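Local structure of histidine-containing Phosphotransfer Protein type 1, MtHPt1 (Medicago truncatula, 3US6) at residues L33-E36 with N37-E40. The protein probably relays phosphoryl groups between cytokinin sensor histidine kinases and response regulators, through a histidine-containing phosphotransfer (HPt) helix bundle. Sequence-based numbering, arbitrary orientation.
Sequences LQDE and NNPE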
ATOM      1  N   LEU A  33      11.529   1.863  13.123  1.00 16.37           N
ATOM      2  CA  LEU A  33      12.129   0.549  13.476  1.00 18.52           C
ATOM      3  C   LEU A  33      13.304   0.147  12.562  1.00 19.54           C
ATOM      4  O   LEU A  33      13.918  -0.925  12.703  1.00 15.45           O
ATOM      5  CB  LEU A  33      11.041  -0.533  13.412  1.00 22.66           C
ATOM      6  CG  LEU A  33       9.948  -0.487  14.497  1.00 23.20           C
ATOM      7  CD1 LEU A  33       8.849  -1.473  14.177  1.00 26.08           C
ATOM      8  CD2 LEU A  33      10.528  -0.812  15.777  1.00 23.78           C
ATOM      9  N   GLN A  34      13.650   1.051  11.659  1.00 18.46           N
ATOM     10  CA  GLN A  34      14.785   0.843  10.742  1.00 17.35           C
ATOM     11  C   GLN A  34      15.916   1.786  11.064  1.00 18.96           C
ATOM     12  O   GLN A  34      15.717   2.977  11.288  1.00 21.95           O
ATOM     13  CB  GLN A  34      14.337   1.117   9.338  1.00 19.03           C
ATOM     14  CG  GLN A  34      15.449   1.041   8.294  1.00 20.42           C
ATOM     15  CD  GLN A  34      14.882   1.182   6.894  1.00 21.82           C
ATOM     16  OE1 GLN A  34      14.404   0.223   6.318  1.00 20.16           O
ATOM     17  NE2 GLN A  34      14.885   2.388   6.364  1.00 26.06           N
ATOM     18  N   ASP A  35      17.122   1.261  11.087  1.00 16.40           N
ATOM     19  CA  ASP A  35      18.316   2.082  11.271  1.00 19.63           C
ATOM     20  C   ASP A  35      19.507   1.377  10.702  1.00 21.10           C
ATOM     21  O   ASP A  35      19.352   0.420   9.965  1.00 21.39           O
ATOM     22  CB  ASP A  35      18.574   2.462  12.724  1.00 25.53           C
ATOM     23  CG  ASP A  35      18.885   1.260  13.602  1.00 37.85           C
ATOM     24  OD1 ASP A  35      19.231   0.186  13.056  1.00 26.54           O
ATOM     25  OD2 ASP A  35      18.773   1.408  14.839  1.00 47.69           O
ATOM     26  N   GLU A  36      20.692   1.912  10.963  1.00 22.66           N
ATOM     27  CA  GLU A  36      21.854   1.382  10.272  1.00 24.20           C
ATOM     28  C   GLU A  36      22.107  -0.090  10.578  1.00 23.29           C
ATOM     29  O   GLU A  36      22.786  -0.797   9.833  1.00 24.72           O
ATOM     30  CB  GLU A  36      23.105   2.188  10.598  1.00 30.45           C
ATOM     31  CG  GLU A  36      23.381   2.299  12.080  1.00 34.32           C
ATOM     32  CD  GLU A  36      24.658   3.091  12.380  1.00 62.54           C
ATOM     33  OE1 GLU A  36      25.024   3.968  11.560  1.00 69.33           O
ATOM     34  OE2 GLU A  36      25.281   2.827  13.430  1.00 63.71           O
ATOM     35  N   ASN A  37      21.601  -0.557  11.695  1.00 21.79           N
ATOM     36  CA  ASN A  37      21.728  -1.959  12.053  1.00 24.50           C
ATOM     37  C   ASN A  37      20.697  -2.863  11.385  1.00 22.70           C
ATOM     38  O   ASN A  37      20.887  -4.076  11.302  1.00 20.84           O
ATOM     39  CB  ASN A  37      21.593  -2.078  13.562  1.00 21.68           C
ATOM     40  CG  ASN A  37      22.625  -1.247  14.299  1.00 27.52           C
ATOM     41  OD1 ASN A  37      22.299  -0.353  15.095  1.00 29.16           O
ATOM     42  ND2 ASN A  37      23.877  -1.507  13.999  1.00 20.62           N
ATOM     43  N   ASN A  38      19.622  -2.278  10.878  1.00 21.10           N
ATOM     44  CA  ASN A  38      18.650  -3.026  10.091  1.00 25.14           C
ATOM     45  C   ASN A  38      18.144  -2.109   8.999  1.00 20.68           C
ATOM     46  O   ASN A  38      17.048  -1.560   9.100  1.00 21.39           O
ATOM     47  CB  ASN A  38      17.492  -3.500  10.969  1.00 28.98           C
ATOM     48  CG  ASN A  38      16.615  -2.358  11.443  1.00 27.15           C
ATOM     49  OD1 ASN A  38      17.060  -1.213  11.531  1.00 36.35           O
ATOM     50  ND2 ASN A  38      15.359  -2.665  11.752  1.00 32.28           N
ATOM     51  N   PRO A  39      18.954  -1.915   7.962  1.00 17.11           N
ATOM     52  CA  PRO A  39      18.703  -0.807   7.068  1.00 22.54           C
ATOM     53  C   PRO A  39      17.723  -1.133   5.975  1.00 17.34           C
ATOM     54  O   PRO A  39      17.305  -0.227   5.220  1.00 22.31           O
ATOM     55  CB  PRO A  39      20.107  -0.611   6.459  1.00 29.22           C
ATOM     56  CG  PRO A  39      20.726  -1.936   6.651  1.00 25.69           C
ATOM     57  CD  PRO A  39      20.353  -2.396   7.894  1.00 23.36           C
ATOM     58  N   GLU A  40      17.383  -2.418   5.839  1.00 18.24           N
ATOM     59  CA  GLU A  40      16.433  -2.873   4.818  1.00 20.80           C
ATOM     60  C   GLU A  40      15.083  -3.322   5.368  1.00 20.07           C
ATOM     61  O   GLU A  40      14.268  -3.888   4.608  1.00 18.42           O
ATOM     62  CB  GLU A  40      17.055  -4.057   4.066  1.00 24.40           C
ATOM     63  CG  GLU A  40      18.463  -3.731   3.487  1.00 29.33           C
ATOM     64  CD  GLU A  40      18.513  -2.486   2.589  1.00 36.23           C
ATOM     65  OE1 GLU A  40      17.475  -2.114   2.019  1.00 28.89           O
ATOM     66  OE2 GLU A  40      19.595  -1.876   2.431  1.00 42.41           O
TER
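Asn38 reaches back with its side-chain amide to the backbone of Leu33 and Asp35. The loop between helix 25-32 and helix 41-64 of the HPt helix bundle contains a type I beta turn from Asp35 to Asn38. The two ends of the amide do different work. Asn38 ND2 donates to Leu33 O at 2.5 Å, in a nearly straight bond (172°). Asn38 OD1 accepts from Asp35 N, also at 2.5 Å, with the donor tilted 20° from the carbonyl plane. Both distances are shorter than usual, so their exact lengths are doubtful. Together the two contacts probably hold the amide in one rotation. Its CG sits between the backbone N and the carbonyl carbon (chi1 69°), which turns the amide toward Leu33 O and Asp35 N. Shortened to alanine, this residue would lose the whole amide, and Leu33 O and Asp35 N would probably be left without these partners. The turn itself is closed by Asn38 N donating to Asp35 O at 2.9 Å. Asp35 adds a side-chain bond in the form of an Asx turn: its OD1 accepts from Asn37 N at 2.8 Å. That N-H meets the carboxylate from above its plane. Next to the turn, Gln34 stretches out alongside the backbone of Asn38 and Pro39, its CG 3.2 Å from Asn38 O. Its OE1 accepts from Val42 N in helix 41-64, which Glu40 precedes as N-cap residue. Leu33 and Gln34 also touch Phe41. The whole loop lies at the surface. At the turn, Pro39 CD lies 3.5 Å from Glu36 O.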